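Local coordinates for lactaldehyde dehydrogenase (PDB 3PQA), which oxidises lactaldehyde to lactate, with NAD preferred over NADP as the cofactor, in the biosynthesis of coenzyme F420, at residues 38-43 against 205-210; 175-180 against 194-199; 248-253 against 261-266; 281-284 against 290-293. All coordinates share one frame; numbering follows the deposited sequence.

Contact 1: 38-43 against 205-210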
loop_
_atom_site.group_PDB
_atom_site.type_symbol
_atom_site.label_atom_id
_atom_site.label_comp_id
_atom_site.label_asym_id
_atom_site.label_seq_id
_atom_site.Cartn_x
_atom_site.Cartn_y
_atom_site.Cartn_z
ATOM N N GLU B 38 9.875 -36.680 16.434
ATOM C CA GLU B 38 10.302 -36.104 17.718
ATOM C C GLU B 38 10.755 -34.655 17.587
ATOM O O GLU B 38 10.437 -33.826 18.430
ATOM C CB GLU B 38 11.429 -36.925 18.340
ATOM C CG GLU B 38 11.026 -38.297 18.821
ATOM C CD GLU B 38 12.219 -39.092 19.324
ATOM O OE1 GLU B 38 12.179 -40.341 19.238
ATOM O OE2 GLU B 38 13.200 -38.462 19.797
ATOM N N ALA B 39 11.510 -34.359 16.534
ATOM C CA ALA B 39 11.938 -32.990 16.268
ATOM C C ALA B 39 10.742 -32.060 16.061
ATOM O O ALA B 39 10.771 -30.910 16.498
ATOM C CB ALA B 39 12.853 -32.942 15.069
ATOM N N ILE B 40 9.689 -32.562 15.416
ATOM C CA ILE B 40 8.491 -31.750 15.154
ATOM C C ILE B 40 7.694 -31.551 16.452
ATOM O O ILE B 40 7.221 -30.447 16.731
ATOM C CB ILE B 40 7.628 -32.359 14.020
ATOM C CG1 ILE B 40 8.333 -32.181 12.669
ATOM C CG2 ILE B 40 6.214 -31.758 13.990
ATOM C CD1 ILE B 40 7.763 -33.039 11.558
ATOM N N ASP B 41 7.561 -32.621 17.242
ATOM C CA ASP B 41 6.901 -32.555 18.558
ATOM C C ASP B 41 7.571 -31.544 19.451
ATOM O O ASP B 41 6.902 -30.770 20.132
ATOM C CB ASP B 41 6.943 -33.910 19.267
ATOM C CG ASP B 41 6.027 -34.923 18.641
ATOM O OD1 ASP B 41 5.082 -34.517 17.931
ATOM O OD2 ASP B 41 6.252 -36.136 18.858
ATOM N N THR B 42 8.901 -31.575 19.464
ATOM C CA THR B 42 9.690 -30.622 20.248
ATOM C C THR B 42 9.569 -29.177 19.746
ATOM O O THR B 42 9.362 -28.268 20.553
ATOM C CB THR B 42 11.159 -31.097 20.400
ATOM O OG1 THR B 42 11.166 -32.378 21.031
ATOM C CG2 THR B 42 11.946 -30.151 21.272
ATOM N N ALA B 43 9.648 -28.972 18.425
ATOM C CA ALA B 43 9.405 -27.668 17.802
ATOM C C ALA B 43 8.053 -27.075 18.217
ATOM O O ALA B 43 7.950 -25.870 18.506
ATOM C CB ALA B 43 9.497 -27.790 16.264
ATOM N N GLY B 205 12.014 -35.334 4.678
ATOM C CA GLY B 205 11.192 -34.401 3.893
ATOM C C GLY B 205 9.734 -34.836 3.882
ATOM O O GLY B 205 8.836 -34.037 4.145
ATOM N N ASP B 206 9.500 -36.121 3.617
ATOM C CA ASP B 206 8.145 -36.674 3.618
ATOM C C ASP B 206 7.414 -36.477 4.954
ATOM O O ASP B 206 6.226 -36.135 4.973
ATOM C CB ASP B 206 8.175 -38.163 3.260
ATOM C CG ASP B 206 6.791 -38.752 3.110
ATOM O OD1 ASP B 206 6.135 -38.460 2.084
ATOM O OD2 ASP B 206 6.353 -39.483 4.021
ATOM N N GLU B 207 8.115 -36.709 6.068
ATOM C CA GLU B 207 7.508 -36.537 7.386
ATOM C C GLU B 207 7.114 -35.076 7.647
ATOM O O GLU B 207 6.069 -34.825 8.219
ATOM C CB GLU B 207 8.402 -37.086 8.517
ATOM C CG GLU B 207 7.745 -37.038 9.904
ATOM C CD GLU B 207 6.395 -37.754 9.958
ATOM O OE1 GLU B 207 6.219 -38.770 9.258
ATOM O OE2 GLU B 207 5.509 -37.309 10.712
ATOM N N ILE B 208 7.936 -34.126 7.200
ATOM C CA ILE B 208 7.621 -32.709 7.359
ATOM C C ILE B 208 6.346 -32.342 6.587
ATOM O O ILE B 208 5.491 -31.607 7.090
ATOM C CB ILE B 208 8.797 -31.810 6.905
ATOM C CG1 ILE B 208 9.983 -31.973 7.869
ATOM C CG2 ILE B 208 8.359 -30.342 6.812
ATOM C CD1 ILE B 208 11.236 -31.189 7.470
ATOM N N VAL B 209 6.219 -32.894 5.384
ATOM C CA VAL B 209 5.061 -32.649 4.517
ATOM C C VAL B 209 3.777 -33.229 5.090
ATOM O O VAL B 209 2.742 -32.558 5.096
ATOM C CB VAL B 209 5.305 -33.199 3.088
ATOM C CG1 VAL B 209 4.049 -33.136 2.237
ATOM C CG2 VAL B 209 6.429 -32.432 2.408
ATOM N N VAL B 210 3.845 -34.467 5.584
ATOM C CA VAL B 210 2.650 -35.188 6.050
ATOM C C VAL B 210 2.250 -34.919 7.507
ATOM O O VAL B 210 1.073 -35.056 7.856
ATOM C CB VAL B 210 2.747 -36.736 5.810
ATOM C CG1 VAL B 210 2.984 -37.044 4.330
ATOM C CG2 VAL B 210 3.819 -37.395 6.704
#
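Ile-40 meets Glu-207 and Ile-208 with a single methyl group, its CD1, and the whole contact between 38-43 and 205-210 turns on that atom. It sits 4.1 Å from Glu-207 O and 4.2 Å from Ile-208 CA, so it rests against the backbone between these two residues more than on any side-chain tip. CG1 lies beside the backbone N (chi1 -71°), and the chain then runs on extended, which carries CD1 straight out from its helix. From there it also touches the side chains alongside: Ile-40 CD1 is 4.3 Å from Glu-207 CG and 4.4 Å from Ile-208 CG1. Even at the nearest point the CA atoms of Ile-40 and Ile-208 remain 7.9 Å apart, and just under 90 Å² is buried in all. These are two helices packed in the Rossmann-like NAD-binding domain of the aldehyde dehydrogenase fold: 33-44 comes from the N-terminal part of the chain, while 201-210 connects strands 194-196 and 216-220. Strand 160-165 lies against both, with Val-162 touching Ile-40 and His-164 touching Ile-208. Away from this methyl the character changes. Glu-38 is exposed, and Asp-41, Thr-42 and Asp-206 are partly so. Glu-207 is a buried residue, and its carboxylate turns to polar partners: OE1 makes a salt bridge to Arg-33, at the start of helix 33-44, and OE2 accepts from Asn-211 ND2. Arg-33 also pairs with Asp-206 OD2.

Contact 2: 175-180 against 194-199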
loop_
_atom_site.group_PDB
_atom_site.type_symbol
_atom_site.label_atom_id
_atom_site.label_comp_id
_atom_site.label_asym_id
_atom_site.label_seq_id
_atom_site.Cartn_x
_atom_site.Cartn_y
_atom_site.Cartn_z
ATOM N N GLU B 175 26.326 -25.436 8.322
ATOM C CA GLU B 175 27.023 -24.227 8.753
ATOM C C GLU B 175 26.066 -23.093 9.113
ATOM O O GLU B 175 26.279 -22.393 10.105
ATOM C CB GLU B 175 28.042 -23.766 7.719
ATOM C CG GLU B 175 29.309 -24.662 7.637
ATOM C CD GLU B 175 29.858 -25.052 9.003
ATOM O OE1 GLU B 175 30.264 -24.161 9.786
ATOM O OE2 GLU B 175 29.862 -26.264 9.307
ATOM N N LEU B 176 25.021 -22.920 8.302
ATOM C CA LEU B 176 24.020 -21.882 8.584
ATOM C C LEU B 176 23.288 -22.181 9.892
ATOM O O LEU B 176 22.992 -21.263 10.661
ATOM C CB LEU B 176 23.034 -21.730 7.419
ATOM C CG LEU B 176 21.899 -20.707 7.591
ATOM C CD1 LEU B 176 22.455 -19.289 7.755
ATOM C CD2 LEU B 176 20.942 -20.780 6.405
ATOM N N ALA B 177 23.000 -23.461 10.142
ATOM C CA ALA B 177 22.313 -23.891 11.364
ATOM C C ALA B 177 23.117 -23.539 12.624
ATOM O O ALA B 177 22.551 -23.048 13.610
ATOM C CB ALA B 177 22.006 -25.388 11.315
ATOM N N LYS B 178 24.431 -23.790 12.578
ATOM C CA LYS B 178 25.346 -23.364 13.642
ATOM C C LYS B 178 25.290 -21.842 13.846
ATOM O O LYS B 178 25.221 -21.365 14.982
ATOM C CB LYS B 178 26.776 -23.799 13.322
ATOM C CG LYS B 178 26.995 -25.301 13.362
ATOM C CD LYS B 178 28.406 -25.615 12.889
ATOM C CE LYS B 178 28.648 -27.107 12.781
ATOM N NZ LYS B 178 29.990 -27.342 12.179
ATOM N N ILE B 179 25.313 -21.095 12.737
ATOM C CA ILE B 179 25.178 -19.629 12.768
ATOM C C ILE B 179 23.860 -19.175 13.420
ATOM O O ILE B 179 23.858 -18.272 14.270
ATOM C CB ILE B 179 25.337 -19.017 11.345
ATOM C CG1 ILE B 179 26.817 -18.990 10.946
ATOM C CG2 ILE B 179 24.720 -17.609 11.255
ATOM C CD1 ILE B 179 27.063 -18.680 9.476
ATOM N N ILE B 180 22.752 -19.812 13.037
ATOM C CA ILE B 180 21.438 -19.528 13.640
ATOM C C ILE B 180 21.464 -19.859 15.136
ATOM O O ILE B 180 21.028 -19.051 15.959
ATOM C CB ILE B 180 20.291 -20.303 12.924
ATOM C CG1 ILE B 180 20.116 -19.767 11.500
ATOM C CG2 ILE B 180 18.961 -20.198 13.716
ATOM C CD1 ILE B 180 19.378 -20.679 10.545
ATOM N N TYR B 194 14.440 -23.354 15.904
ATOM C CA TYR B 194 14.935 -23.708 14.573
ATOM C C TYR B 194 15.601 -25.078 14.607
ATOM O O TYR B 194 16.481 -25.327 15.443
ATOM C CB TYR B 194 15.907 -22.653 14.028
ATOM C CG TYR B 194 16.580 -23.147 12.763
ATOM C CD1 TYR B 194 15.950 -23.023 11.524
ATOM C CD2 TYR B 194 17.816 -23.806 12.821
ATOM C CE1 TYR B 194 16.550 -23.514 10.367
ATOM C CE2 TYR B 194 18.424 -24.304 11.679
ATOM C CZ TYR B 194 17.794 -24.163 10.456
ATOM O OH TYR B 194 18.393 -24.659 9.317
ATOM N N ASN B 195 15.194 -25.951 13.688
ATOM C CA ASN B 195 15.646 -27.337 13.691
ATOM C C ASN B 195 16.067 -27.809 12.299
ATOM O O ASN B 195 15.229 -27.972 11.416
ATOM C CB ASN B 195 14.539 -28.255 14.222
ATOM C CG ASN B 195 13.950 -27.776 15.555
ATOM O OD1 ASN B 195 14.412 -28.182 16.621
ATOM N ND2 ASN B 195 12.929 -26.909 15.497
ATOM N N LEU B 196 17.364 -28.049 12.115
ATOM C CA LEU B 196 17.851 -28.618 10.863
ATOM C C LEU B 196 17.766 -30.137 10.942
ATOM O O LEU B 196 18.335 -30.756 11.849
ATOM C CB LEU B 196 19.281 -28.158 10.573
ATOM C CG LEU B 196 19.843 -28.507 9.187
ATOM C CD1 LEU B 196 19.287 -27.625 8.044
ATOM C CD2 LEU B 196 21.368 -28.437 9.220
ATOM N N LEU B 197 17.027 -30.719 10.004
ATOM C CA LEU B 197 16.768 -32.157 9.971
ATOM C C LEU B 197 17.354 -32.773 8.690
ATOM O O LEU B 197 16.768 -32.666 7.595
ATOM C CB LEU B 197 15.262 -32.437 10.074
ATOM C CG LEU B 197 14.459 -31.781 11.202
ATOM C CD1 LEU B 197 13.030 -32.302 11.192
ATOM C CD2 LEU B 197 15.125 -32.027 12.568
ATOM N N THR B 198 18.522 -33.401 8.835
ATOM C CA THR B 198 19.210 -34.009 7.701
ATOM C C THR B 198 18.802 -35.458 7.517
ATOM O O THR B 198 18.400 -36.123 8.478
ATOM C CB THR B 198 20.765 -33.880 7.791
ATOM O OG1 THR B 198 21.242 -34.415 9.032
ATOM C CG2 THR B 198 21.188 -32.408 7.667
ATOM N N GLY B 199 18.896 -35.939 6.283
ATOM C CA GLY B 199 18.591 -37.338 5.986
ATOM C C GLY B 199 17.915 -37.494 4.645
ATOM O O GLY B 199 17.945 -36.584 3.811
#
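Tyr-194, Ala-177 and Ile-180 make most of this contact, which packs the helix of a beta-alpha-beta crossover onto the strand it leads into. The unit runs from strand 160-165 through helix 171-186 to strand 194-196, and belongs to the parallel part of the Rossmann-like sheet of the NAD-binding domain. The short axes pass 9.2 Å apart and run nearly antiparallel, at 158°, as a helix covering its own parallel strands should. Tyr-194 buries the largest area of the three. Its CG is anti to the backbone N (chi1 171°), which lays the ring out under the helix, and Ile-180 crosses it at about a right angle. The CD1 methyl of Ile-180 stands over the middle of one ring face, 3.9 Å from the centroid and only 11° off the normal: a CH-pi contact. The other branch works nearer the root of the ring, with Ile-180 CG2 3.9 Å from Tyr-194 CG. Between them the two methyls run along the ring from CG to CZ. Ala-177 approaches differently, meeting the ring at its edge, near its plane, where its CB is 3.8 Å from Tyr-194 CE2. At the far end the phenol hydroxyl is hydrogen-bonded to His-163 ND1 of strand 160-165, which would help fix the ring's position beneath the helix. Ile-151 of helix 145-156 also packs on both Ile-180 and Tyr-194. The alanine methyl serves Leu-196 as well: its CB lies 3.8 Å from Leu-196 CD2 and 4.0 Å from Leu-196 CB.

Contact 3: 248-253 against 261-266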
loop_
_atom_site.group_PDB
_atom_site.type_symbol
_atom_site.label_atom_id
_atom_site.label_comp_id
_atom_site.label_asym_id
_atom_site.label_seq_id
_atom_site.Cartn_x
_atom_site.Cartn_y
_atom_site.Cartn_z
ATOM N N ASN B 248 13.415 -18.330 -24.031
ATOM C CA ASN B 248 14.060 -17.044 -24.225
ATOM C C ASN B 248 13.954 -16.718 -25.705
ATOM O O ASN B 248 14.441 -17.459 -26.520
ATOM C CB ASN B 248 15.526 -17.126 -23.776
ATOM C CG ASN B 248 15.686 -17.163 -22.249
ATOM O OD1 ASN B 248 16.210 -16.218 -21.660
ATOM N ND2 ASN B 248 15.266 -18.264 -21.607
ATOM N N ILE B 249 13.355 -15.572 -26.025
ATOM C CA ILE B 249 12.918 -15.247 -27.383
ATOM C C ILE B 249 13.771 -14.119 -27.920
ATOM O O ILE B 249 13.921 -13.108 -27.260
ATOM C CB ILE B 249 11.440 -14.781 -27.357
ATOM C CG1 ILE B 249 10.544 -15.962 -26.975
ATOM C CG2 ILE B 249 11.030 -14.084 -28.694
ATOM C CD1 ILE B 249 9.152 -15.584 -26.493
ATOM N N VAL B 250 14.314 -14.292 -29.123
ATOM C CA VAL B 250 15.174 -13.268 -29.708
ATOM C C VAL B 250 14.498 -12.815 -30.988
ATOM O O VAL B 250 14.471 -13.571 -31.971
ATOM C CB VAL B 250 16.587 -13.812 -30.022
ATOM C CG1 VAL B 250 17.481 -12.727 -30.679
ATOM C CG2 VAL B 250 17.260 -14.355 -28.762
ATOM N N LEU B 251 13.937 -11.606 -30.969
ATOM C CA LEU B 251 13.282 -11.053 -32.167
ATOM C C LEU B 251 14.319 -10.492 -33.145
ATOM O O LEU B 251 15.454 -10.236 -32.769
ATOM C CB LEU B 251 12.258 -9.976 -31.803
ATOM C CG LEU B 251 11.089 -10.413 -30.910
ATOM C CD1 LEU B 251 10.024 -9.335 -30.889
ATOM C CD2 LEU B 251 10.485 -11.705 -31.411
ATOM N N LYS B 252 13.923 -10.293 -34.395
ATOM C CA LYS B 252 14.876 -9.885 -35.431
ATOM C C LYS B 252 15.481 -8.497 -35.211
ATOM O O LYS B 252 16.508 -8.180 -35.803
ATOM C CB LYS B 252 14.243 -9.980 -36.826
ATOM C CG LYS B 252 13.098 -9.006 -37.070
ATOM C CD LYS B 252 12.476 -9.250 -38.452
ATOM C CE LYS B 252 11.311 -8.308 -38.709
ATOM N NZ LYS B 252 10.128 -8.633 -37.843
ATOM N N ASP B 253 14.847 -7.672 -34.378
ATOM C CA ASP B 253 15.384 -6.348 -34.089
ATOM C C ASP B 253 16.245 -6.293 -32.814
ATOM O O ASP B 253 16.653 -5.210 -32.390
ATOM C CB ASP B 253 14.255 -5.314 -34.006
ATOM C CG ASP B 253 13.438 -5.453 -32.743
ATOM O OD1 ASP B 253 13.091 -6.602 -32.373
ATOM O OD2 ASP B 253 13.168 -4.419 -32.107
ATOM N N ASN B 261 25.465 -12.218 -24.964
ATOM C CA ASN B 261 26.071 -12.135 -23.639
ATOM C C ASN B 261 25.090 -12.527 -22.542
ATOM O O ASN B 261 25.425 -13.329 -21.666
ATOM C CB ASN B 261 26.689 -10.749 -23.402
ATOM C CG ASN B 261 27.900 -10.507 -24.292
ATOM O OD1 ASN B 261 28.526 -11.455 -24.785
ATOM N ND2 ASN B 261 28.234 -9.238 -24.508
ATOM N N ALA B 262 23.868 -12.003 -22.630
ATOM C CA ALA B 262 22.842 -12.287 -21.619
ATOM C C ALA B 262 22.479 -13.756 -21.630
ATOM O O ALA B 262 22.273 -14.346 -20.560
ATOM C CB ALA B 262 21.592 -11.426 -21.841
ATOM N N LEU B 263 22.412 -14.350 -22.824
ATOM C CA LEU B 263 21.985 -15.748 -22.938
ATOM C C LEU B 263 23.085 -16.735 -22.591
ATOM O O LEU B 263 22.792 -17.842 -22.148
ATOM C CB LEU B 263 21.353 -16.046 -24.307
ATOM C CG LEU B 263 19.985 -15.376 -24.525
ATOM C CD1 LEU B 263 19.629 -15.333 -26.009
ATOM C CD2 LEU B 263 18.870 -16.082 -23.725
ATOM N N ILE B 264 24.340 -16.340 -22.793
ATOM C CA ILE B 264 25.482 -17.142 -22.320
ATOM C C ILE B 264 25.407 -17.294 -20.801
ATOM O O ILE B 264 25.497 -18.403 -20.293
ATOM C CB ILE B 264 26.855 -16.562 -22.793
ATOM C CG1 ILE B 264 27.051 -16.827 -24.289
ATOM C CG2 ILE B 264 28.020 -17.127 -21.972
ATOM C CD1 ILE B 264 27.278 -18.313 -24.657
ATOM N N LYS B 265 25.205 -16.196 -20.082
ATOM C CA LYS B 265 25.013 -16.246 -18.622
ATOM C C LYS B 265 23.817 -17.122 -18.247
ATOM O O LYS B 265 23.930 -18.046 -17.434
ATOM C CB LYS B 265 24.818 -14.834 -18.045
ATOM C CG LYS B 265 26.059 -13.962 -18.124
ATOM C CD LYS B 265 25.824 -12.633 -17.428
ATOM C CE LYS B 265 26.517 -11.463 -18.148
ATOM N NZ LYS B 265 27.944 -11.256 -17.768
ATOM N N GLY B 266 22.668 -16.841 -18.861
ATOM C CA GLY B 266 21.420 -17.531 -18.531
ATOM C C GLY B 266 21.476 -19.024 -18.816
ATOM O O GLY B 266 20.853 -19.833 -18.107
#
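Leu-263 is the one side chain through which helix segment 261-266 touches Asn-248 and Val-250. Going along the helix, Asn-261 and Ala-262 come first and make no contact with 248-253; Ala-262 packs onto Phe-400 of the adjoining strand 396-400. Then Leu-263 points toward the strand; its CG lies beside the backbone N (chi1 -69°), and its two methyls fall on two residues. CD1 takes Val-250, 3.8 Å from its CG2. CD2 takes Asn-248, the two side chains lying alongside each other and running opposite ways: Leu-263 CD2 is 3.5 Å from Asn-248 CB and 3.4 Å from Asn-248 OD1. That last approach is plain packing of a methyl on an oxygen. The polar work of OD1 is done elsewhere, as acceptor from the backbone N of Ser-425, so that oxygen has a partner; ND2 makes a weak hydrogen bond to Asn-246 O. Asn-248 and Val-250 share a face because they alternate with Ile-249 on strand 246-250. This is the first half of a beta-alpha-beta unit, strand 246-250, helix 256-268, strand 278-284, in the catalytic domain of the aldehyde dehydrogenase fold, and Val-278 of the returning strand touches both Leu-263 and Asn-248. Beyond the leucine, Lys-265 is exposed. Gly-266 closes the segment, its backbone N donating to Ala-262 O at 3.0 Å.

Contact 4: 281-284 against 290-293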
loop_
_atom_site.group_PDB
_atom_site.type_symbol
_atom_site.label_atom_id
_atom_site.label_comp_id
_atom_site.label_asym_id
_atom_site.label_seq_id
_atom_site.Cartn_x
_atom_site.Cartn_y
_atom_site.Cartn_z
ATOM N N ILE B 281 15.915 -21.455 -26.673
ATOM C CA ILE B 281 16.031 -20.131 -27.298
ATOM C C ILE B 281 15.230 -20.214 -28.587
ATOM O O ILE B 281 15.474 -21.123 -29.400
ATOM C CB ILE B 281 17.512 -19.731 -27.603
ATOM C CG1 ILE B 281 18.334 -19.687 -26.310
ATOM C CG2 ILE B 281 17.591 -18.382 -28.362
ATOM C CD1 ILE B 281 19.823 -19.418 -26.515
ATOM N N LEU B 282 14.260 -19.308 -28.734
ATOM C CA LEU B 282 13.538 -19.111 -29.986
ATOM C C LEU B 282 14.138 -17.893 -30.674
ATOM O O LEU B 282 14.246 -16.826 -30.072
ATOM C CB LEU B 282 12.034 -18.935 -29.730
ATOM C CG LEU B 282 11.386 -19.927 -28.760
ATOM C CD1 LEU B 282 9.894 -19.631 -28.605
ATOM C CD2 LEU B 282 11.601 -21.350 -29.250
ATOM N N VAL B 283 14.546 -18.056 -31.928
ATOM C CA VAL B 283 15.209 -16.976 -32.647
ATOM C C VAL B 283 14.575 -16.788 -34.019
ATOM O O VAL B 283 14.252 -17.758 -34.700
ATOM C CB VAL B 283 16.761 -17.189 -32.727
ATOM C CG1 VAL B 283 17.122 -18.503 -33.445
ATOM C CG2 VAL B 283 17.454 -15.980 -33.364
ATOM N N ASP B 284 14.367 -15.533 -34.402
ATOM C CA ASP B 284 13.795 -15.243 -35.716
ATOM C C ASP B 284 14.642 -15.858 -36.826
ATOM O O ASP B 284 15.867 -15.729 -36.804
ATOM C CB ASP B 284 13.675 -13.742 -35.944
ATOM C CG ASP B 284 12.772 -13.421 -37.118
ATOM O OD1 ASP B 284 11.567 -13.226 -36.885
ATOM O OD2 ASP B 284 13.256 -13.404 -38.272
ATOM N N LYS B 290 23.292 -15.882 -37.782
ATOM C CA LYS B 290 24.227 -14.968 -37.145
ATOM C C LYS B 290 24.207 -15.155 -35.640
ATOM O O LYS B 290 25.259 -15.182 -35.002
ATOM C CB LYS B 290 23.899 -13.519 -37.474
ATOM C CG LYS B 290 24.144 -13.130 -38.909
ATOM C CD LYS B 290 23.905 -11.624 -39.086
ATOM C CE LYS B 290 22.507 -11.215 -38.597
ATOM N NZ LYS B 290 22.586 -10.003 -37.744
ATOM N N PHE B 291 23.008 -15.294 -35.079
ATOM C CA PHE B 291 22.897 -15.481 -33.641
ATOM C C PHE B 291 23.561 -16.780 -33.205
ATOM O O PHE B 291 24.325 -16.785 -32.253
ATOM C CB PHE B 291 21.454 -15.481 -33.155
ATOM C CG PHE B 291 21.338 -15.832 -31.702
ATOM C CD1 PHE B 291 21.523 -14.860 -30.730
ATOM C CD2 PHE B 291 21.109 -17.148 -31.308
ATOM C CE1 PHE B 291 21.451 -15.188 -29.374
ATOM C CE2 PHE B 291 21.032 -17.498 -29.960
ATOM C CZ PHE B 291 21.205 -16.524 -28.989
ATOM N N ILE B 292 23.259 -17.877 -33.899
ATOM C CA ILE B 292 23.840 -19.175 -33.560
ATOM C C ILE B 292 25.377 -19.139 -33.605
ATOM O O ILE B 292 26.035 -19.596 -32.679
ATOM C CB ILE B 292 23.252 -20.317 -34.419
ATOM C CG1 ILE B 292 21.791 -20.577 -34.018
ATOM C CG2 ILE B 292 24.095 -21.590 -34.275
ATOM C CD1 ILE B 292 20.974 -21.420 -35.028
ATOM N N GLU B 293 25.938 -18.576 -34.670
ATOM C CA GLU B 293 27.388 -18.471 -34.790
ATOM C C GLU B 293 27.987 -17.699 -33.606
ATOM O O GLU B 293 28.961 -18.151 -32.992
ATOM C CB GLU B 293 27.786 -17.813 -36.119
ATOM C CG GLU B 293 29.287 -17.724 -36.321
ATOM C CD GLU B 293 29.698 -16.789 -37.449
ATOM O OE1 GLU B 293 30.908 -16.697 -37.705
ATOM O OE2 GLU B 293 28.831 -16.134 -38.062
#
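Ile-281 opens the strand segment by reaching the far end of the Phe-291 ring with both its branches. Its CG2 comes in obliquely, 3.9 Å from Phe-291 CE2, and its CD1 is 4.1 Å from Phe-291 CZ, so both methyls reach that corner from the same side of the ring. The ring gets there because CG of Phe-291 is anti to the backbone N (chi1 173°), sending it off helix 288-300 toward the sheet. Leu-282 lies on the other face of the strand, against Ile-249 and Ile-377. Val-283 returns to the helix side and meets the base of the phenylalanine: its CG2 is 4.0 Å from Phe-291 CB. Asp-284 ends the strand, its OD2 accepting from Ser-286 N in the turn before the helix. The contact thus joins a strand to the helix that follows it in the catalytic domain; Phe-295, one turn on, meets the Phe-291 ring with planes about 15° apart and touches Ile-281 too. No hydrogen bond or charge links the two segments, so the helix is held to the strand here by dispersion and burial of hydrocarbon.

In the fold
The four contacts fall into two pairs on opposite sides of the chain's centre. Contacts 1 and 2 belong to the NAD-binding part, centres 14 Å apart, and touch where Ala-39 CB meets Leu-197 CD2 at 3.5 Å. Contacts 3 and 4, centres 8 Å apart, share one sheet: Val-250 N is 2.7 Å from Leu-282 O, a probable hydrogen bond, and Leu-263 CD1 packs 3.6 Å from Phe-291 CZ. Centres of contacts 2 and 3 are about 39 Å apart. Toward the sites assigned by similarity, the Ile-208 side chain is about 11 Å from that of the probable NAD-binding Val-225, and Asn-248's about 12 Å from that of Cys-275, the probable catalytic cysteine.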